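Local coordinates for FYVE-finger-containing Rab5 effector protein rabenosyn-5 (Homo sapiens, PDB 1Z0J) that probably acts as a Rab5 effector carrying a FYVE finger, binding Rab proteins through the minimal domain present here, at residues 9-14 with 49-54; 20-25 with 42-47. One frame throughout, in Å; residues are numbered along the deposited sequence.

In the fold
Contacts 1 and 2 join the same two elements, helix 11-30 and helix 34-54, at different heights of one helical hairpin. Contact 2 lies close to the centre of the chain and nearer the turn. It is made mostly by branched apolar side chains, with one asparagine oxygen at the border with another protein chain. Contact 1 lies at the far end, where both chain termini emerge. It is also only partly buried, and more polar: a glutamine and a glutamate flank its leucines. The two meet where Leu-14 CD1 packs on Leu-47 CD2 at 3.9 Å, so the apolar seam runs on from one to the other.

Contact 1. Residues 9-14 with 49-54; sequences IEEELL and HTLAKQ
Gln-54, Leu-14 and Leu-51 bury the most surface here. Gln-54 sits in the last turn of helix 34-54. Its CG is anti to the carbonyl carbon (chi1 -69°), and the chain then runs extended toward the start of the other segment. The terminal amide ends against the backbone of Ile-9, with Gln-54 CD 3.5 Å from Ile-9 O. The side chains of Gln-54 and Ile-9 cross at about a right angle. The end of the amide lies beside Ile-9 CB and CG1.

Leu-14 is directed toward the opposite helix. Its CG is anti to the backbone N (chi1 -173°), which sends the CD2 branch across the gap. This methyl rests on the helix backbone as well as on side chains. Leu-14 CD2 is 3.8 Å from Leu-51 N and 4.0 Å from Leu-51 CB. The same methyl touches Thr-50 CG2, which Ile-9 CD1 also meets at 4.0 Å.

The setting is the open end of an antiparallel helical hairpin. Helix 11-30 starts here, with Glu-10 at its N-cap position, and helix 34-54 ends here. The carbonyl of Glu-10 takes a hydrogen bond from Leu-14 N, which closes the first turn.

Leu-51 also has CG anti to the backbone N. The side chains of Leu-51 and Glu-11 cross at about a right angle, with Leu-51 CD1 3.9 Å from Glu-11 CG. Glu-11 offers its CG methylene to the leucine, while its OE1 forms a salt bridge with Lys-55. The hydroxyl of Thr-50 is hydrogen-bonded to the carbonyl of Glu-46 in its own helix. Ile-9 and Thr-50 also pack on an apolar side chain of the other protein's chain.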
loop_
_atom_site.group_PDB
_atom_site.type_symbol
_atom_site.label_atom_id
_atom_site.label_comp_id
_atom_site.label_asym_id
_atom_site.label_seq_id
_atom_site.Cartn_x
_atom_site.Cartn_y
_atom_site.Cartn_z
ATOM N N ILE B 9 -14.322 -8.417 9.811
ATOM C CA ILE B 9 -13.635 -7.299 10.523
ATOM C C ILE B 9 -14.316 -7.047 11.865
ATOM O O ILE B 9 -15.537 -6.880 11.917
ATOM C CB ILE B 9 -13.649 -5.988 9.681
ATOM C CG1 ILE B 9 -13.167 -6.258 8.252
ATOM C CG2 ILE B 9 -12.816 -4.886 10.362
ATOM C CD1 ILE B 9 -13.567 -5.193 7.236
ATOM N N GLU B 10 -13.532 -7.022 12.942
ATOM C CA GLU B 10 -14.048 -6.638 14.258
ATOM C C GLU B 10 -14.830 -5.340 14.105
ATOM O O GLU B 10 -14.300 -4.341 13.610
ATOM C CB GLU B 10 -12.915 -6.476 15.258
ATOM N N GLU B 11 -16.098 -5.367 14.506
ATOM C CA GLU B 11 -17.036 -4.294 14.168
ATOM C C GLU B 11 -16.581 -2.893 14.575
ATOM O O GLU B 11 -16.738 -1.943 13.809
ATOM C CB GLU B 11 -18.437 -4.593 14.713
ATOM C CG GLU B 11 -19.511 -3.734 14.068
ATOM C CD GLU B 11 -20.911 -4.259 14.284
ATOM O OE1 GLU B 11 -21.785 -3.444 14.633
ATOM O OE2 GLU B 11 -21.142 -5.476 14.094
ATOM N N GLU B 12 -16.011 -2.777 15.773
ATOM C CA GLU B 12 -15.522 -1.497 16.282
ATOM C C GLU B 12 -14.373 -0.925 15.437
ATOM O O GLU B 12 -14.269 0.291 15.272
ATOM C CB GLU B 12 -15.109 -1.630 17.755
ATOM C CG GLU B 12 -14.605 -0.339 18.417
ATOM C CD GLU B 12 -15.649 0.769 18.465
ATOM O OE1 GLU B 12 -16.842 0.476 18.700
ATOM O OE2 GLU B 12 -15.268 1.943 18.274
ATOM N N LEU B 13 -13.525 -1.805 14.907
ATOM C CA LEU B 13 -12.433 -1.394 14.021
ATOM C C LEU B 13 -12.960 -0.870 12.684
ATOM O O LEU B 13 -12.421 0.083 12.124
ATOM C CB LEU B 13 -11.454 -2.546 13.787
ATOM C CG LEU B 13 -10.783 -3.193 15.003
ATOM C CD1 LEU B 13 -9.874 -4.302 14.537
ATOM C CD2 LEU B 13 -10.009 -2.181 15.848
ATOM N N LEU B 14 -14.024 -1.495 12.188
ATOM C CA LEU B 14 -14.669 -1.050 10.961
ATOM C C LEU B 14 -15.317 0.320 11.162
ATOM O O LEU B 14 -15.181 1.213 10.325
ATOM C CB LEU B 14 -15.690 -2.089 10.497
ATOM C CG LEU B 14 -16.379 -1.901 9.148
ATOM C CD1 LEU B 14 -15.390 -1.584 8.035
ATOM C CD2 LEU B 14 -17.156 -3.158 8.822
ATOM N N HIS B 49 -21.006 -0.625 3.126
ATOM C CA HIS B 49 -21.567 -1.865 2.574
ATOM C C HIS B 49 -21.101 -3.083 3.366
ATOM O O HIS B 49 -21.897 -3.971 3.692
ATOM C CB HIS B 49 -21.202 -2.023 1.092
ATOM C CG HIS B 49 -21.729 -3.280 0.466
ATOM N ND1 HIS B 49 -21.021 -4.463 0.456
ATOM C CD2 HIS B 49 -22.895 -3.535 -0.173
ATOM C CE1 HIS B 49 -21.729 -5.393 -0.160
ATOM N NE2 HIS B 49 -22.869 -4.854 -0.554
ATOM N N THR B 50 -19.811 -3.124 3.678
ATOM C CA THR B 50 -19.256 -4.205 4.490
ATOM C C THR B 50 -19.887 -4.241 5.885
ATOM O O THR B 50 -20.176 -5.324 6.409
ATOM C CB THR B 50 -17.723 -4.096 4.586
ATOM O OG1 THR B 50 -17.169 -4.155 3.268
ATOM C CG2 THR B 50 -17.144 -5.228 5.426
ATOM N N LEU B 51 -20.090 -3.070 6.487
ATOM C CA LEU B 51 -20.761 -2.972 7.786
ATOM C C LEU B 51 -22.193 -3.510 7.735
ATOM O O LEU B 51 -22.610 -4.294 8.598
ATOM C CB LEU B 51 -20.748 -1.531 8.311
ATOM C CG LEU B 51 -21.421 -1.312 9.672
ATOM C CD1 LEU B 51 -20.716 -2.064 10.807
ATOM C CD2 LEU B 51 -21.498 0.171 9.992
ATOM N N ALA B 52 -22.936 -3.110 6.708
ATOM C CA ALA B 52 -24.305 -3.587 6.531
ATOM C C ALA B 52 -24.348 -5.106 6.328
ATOM O O ALA B 52 -25.276 -5.790 6.798
ATOM C CB ALA B 52 -24.958 -2.854 5.366
ATOM N N LYS B 53 -23.341 -5.639 5.645
ATOM C CA LYS B 53 -23.217 -7.079 5.442
ATOM C C LYS B 53 -22.941 -7.809 6.757
ATOM O O LYS B 53 -23.527 -8.860 7.031
ATOM C CB LYS B 53 -22.119 -7.361 4.416
ATOM C CG LYS B 53 -22.034 -8.805 3.939
ATOM C CD LYS B 53 -20.993 -8.986 2.833
ATOM C CE LYS B 53 -19.576 -8.739 3.339
ATOM N NZ LYS B 53 -18.563 -9.070 2.299
ATOM N N GLN B 54 -22.064 -7.247 7.580
ATOM C CA GLN B 54 -21.743 -7.872 8.861
ATOM C C GLN B 54 -22.937 -7.890 9.806
ATOM O O GLN B 54 -23.040 -8.768 10.675
ATOM C CB GLN B 54 -20.528 -7.202 9.490
ATOM C CG GLN B 54 -19.262 -7.518 8.701
ATOM C CD GLN B 54 -17.987 -7.135 9.411
ATOM O OE1 GLN B 54 -17.994 -6.770 10.588
ATOM N NE2 GLN B 54 -16.873 -7.231 8.696
#

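Contact 2. Residues 20-25 with 42-47; sequences NIKAYI and ENLREL
The carboxamide of Asn-43 is the flat group that meets the opposite helix. Its oxygen end faces the side chain of Ile-21, with Asn-43 OD1 3.4 Å from Ile-21 CG1 and 3.5 Å from Ile-21 CD1. The two side chains cross at about a right angle. The same oxygen is hydrogen-bonded to an aromatic side chain of the other protein's chain, so this buried polar atom is satisfied from outside the hairpin. The side chain of Tyr-24 touches Leu-40, and its hydroxyl is hydrogen-bonded to the backbone of the other protein.

Leu-44 and Ile-21 carry most of the apolar contact, and their side chains slide past each other in opposite directions. Ile-21 CG2 lies 4.0 Å from Leu-44 CB. On its other branch, Ile-21 CG1 reaches Leu-47 CD1 at 3.7 Å. Leu-44 CG is anti to the backbone N (chi1 -178°), and its two methyls divide the work. Leu-44 CD2 meets Ile-25 CD1 at 3.7 Å, while CD1 lies against the methylene CG of Lys-22.

The segment axes come within 9.9 Å and run at 161° to each other. This nearly antiparallel pairing is that of a two-helix hairpin, here the Rab-binding domain of rabenosyn, whose residues Asn-43 and Tyr-24 also bind the partner protein.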
loop_
_atom_site.group_PDB
_atom_site.type_symbol
_atom_site.label_atom_id
_atom_site.label_comp_id
_atom_site.label_asym_id
_atom_site.label_seq_id
_atom_site.Cartn_x
_atom_site.Cartn_y
_atom_site.Cartn_z
ATOM N N ASN B 20 -12.368 7.411 10.342
ATOM C CA ASN B 20 -11.104 7.860 9.749
ATOM C C ASN B 20 -11.268 8.402 8.319
ATOM O O ASN B 20 -10.764 9.478 7.996
ATOM C CB ASN B 20 -10.067 6.729 9.796
ATOM C CG ASN B 20 -8.649 7.206 9.505
ATOM O OD1 ASN B 20 -8.265 8.325 9.846
ATOM N ND2 ASN B 20 -7.860 6.341 8.876
ATOM N N ILE B 21 -11.976 7.663 7.464
ATOM C CA ILE B 21 -12.246 8.121 6.094
ATOM C C ILE B 21 -13.109 9.394 6.073
ATOM O O ILE B 21 -12.887 10.278 5.243
ATOM C CB ILE B 21 -12.854 6.992 5.197
ATOM C CG1 ILE B 21 -11.868 5.817 5.051
ATOM C CG2 ILE B 21 -13.284 7.523 3.825
ATOM C CD1 ILE B 21 -10.498 6.158 4.441
ATOM N N LYS B 22 -14.069 9.482 6.997
ATOM C CA LYS B 22 -14.867 10.703 7.181
ATOM C C LYS B 22 -13.991 11.907 7.531
ATOM O O LYS B 22 -14.278 13.021 7.108
ATOM C CB LYS B 22 -15.957 10.501 8.242
ATOM C CG LYS B 22 -17.174 9.742 7.731
ATOM C CD LYS B 22 -18.223 9.558 8.816
ATOM C CE LYS B 22 -19.439 8.818 8.276
ATOM N NZ LYS B 22 -20.519 8.684 9.296
ATOM N N ALA B 23 -12.928 11.673 8.299
ATOM C CA ALA B 23 -11.944 12.717 8.614
ATOM C C ALA B 23 -11.131 13.121 7.378
ATOM O O ALA B 23 -10.886 14.311 7.159
ATOM C CB ALA B 23 -11.028 12.277 9.757
ATOM N N TYR B 24 -10.730 12.136 6.567
ATOM C CA TYR B 24 -10.079 12.408 5.276
ATOM C C TYR B 24 -10.998 13.156 4.323
ATOM O O TYR B 24 -10.541 14.013 3.567
ATOM C CB TYR B 24 -9.609 11.122 4.582
ATOM C CG TYR B 24 -8.258 10.597 5.016
ATOM C CD1 TYR B 24 -8.157 9.367 5.658
ATOM C CD2 TYR B 24 -7.090 11.319 4.775
ATOM C CE1 TYR B 24 -6.924 8.865 6.059
ATOM C CE2 TYR B 24 -5.846 10.827 5.178
ATOM C CZ TYR B 24 -5.778 9.603 5.820
ATOM O OH TYR B 24 -4.565 9.101 6.216
ATOM N N ILE B 25 -12.284 12.808 4.346
ATOM C CA ILE B 25 -13.289 13.504 3.539
ATOM C C ILE B 25 -13.476 14.945 4.007
ATOM O O ILE B 25 -13.452 15.861 3.194
ATOM C CB ILE B 25 -14.639 12.742 3.481
ATOM C CG1 ILE B 25 -14.487 11.484 2.623
ATOM C CG2 ILE B 25 -15.759 13.643 2.927
ATOM C CD1 ILE B 25 -15.652 10.526 2.695
ATOM N N GLU B 42 -16.012 6.892 -2.370
ATOM C CA GLU B 42 -16.160 5.518 -2.861
ATOM C C GLU B 42 -15.720 4.500 -1.796
ATOM O O GLU B 42 -16.397 3.496 -1.558
ATOM C CB GLU B 42 -15.355 5.324 -4.151
ATOM C CG GLU B 42 -15.398 3.917 -4.738
ATOM C CD GLU B 42 -14.174 3.581 -5.577
ATOM O OE1 GLU B 42 -13.525 4.508 -6.107
ATOM O OE2 GLU B 42 -13.859 2.379 -5.704
ATOM N N ASN B 43 -14.586 4.766 -1.151
ATOM C CA ASN B 43 -14.112 3.903 -0.067
ATOM C C ASN B 43 -15.083 3.900 1.117
ATOM O O ASN B 43 -15.362 2.850 1.704
ATOM C CB ASN B 43 -12.716 4.329 0.395
ATOM C CG ASN B 43 -12.094 3.316 1.318
ATOM O OD1 ASN B 43 -11.898 3.573 2.500
ATOM N ND2 ASN B 43 -11.808 2.135 0.784
ATOM N N LEU B 44 -15.597 5.073 1.465
ATOM C CA LEU B 44 -16.615 5.183 2.504
ATOM C C LEU B 44 -17.835 4.312 2.181
ATOM O O LEU B 44 -18.324 3.577 3.034
ATOM C CB LEU B 44 -17.036 6.646 2.712
ATOM C CG LEU B 44 -18.068 6.917 3.811
ATOM C CD1 LEU B 44 -17.525 6.526 5.182
ATOM C CD2 LEU B 44 -18.505 8.377 3.800
ATOM N N ARG B 45 -18.305 4.381 0.938
ATOM C CA ARG B 45 -19.432 3.561 0.499
ATOM C C ARG B 45 -19.143 2.070 0.681
ATOM O O ARG B 45 -19.998 1.302 1.136
ATOM C CB ARG B 45 -19.782 3.868 -0.957
ATOM C CG ARG B 45 -20.504 5.199 -1.145
ATOM C CD ARG B 45 -21.110 5.303 -2.535
ATOM N NE ARG B 45 -21.402 6.687 -2.907
ATOM C CZ ARG B 45 -20.638 7.434 -3.701
ATOM N NH1 ARG B 45 -19.520 6.944 -4.221
ATOM N NH2 ARG B 45 -20.996 8.682 -3.977
ATOM N N GLU B 46 -17.923 1.665 0.352
ATOM C CA GLU B 46 -17.525 0.266 0.471
ATOM C C GLU B 46 -17.443 -0.206 1.922
ATOM O O GLU B 46 -17.866 -1.321 2.243
ATOM C CB GLU B 46 -16.220 0.015 -0.287
ATOM C CG GLU B 46 -16.444 -0.058 -1.797
ATOM C CD GLU B 46 -15.306 0.526 -2.615
ATOM O OE1 GLU B 46 -14.185 0.666 -2.084
ATOM O OE2 GLU B 46 -15.542 0.842 -3.802
ATOM N N LEU B 47 -16.904 0.642 2.798
ATOM C CA LEU B 47 -16.859 0.336 4.223
ATOM C C LEU B 47 -18.268 0.196 4.794
ATOM O O LEU B 47 -18.538 -0.726 5.573
ATOM C CB LEU B 47 -16.085 1.415 4.983
ATOM C CG LEU B 47 -14.590 1.575 4.679
ATOM C CD1 LEU B 47 -14.061 2.828 5.344
ATOM C CD2 LEU B 47 -13.780 0.347 5.111
#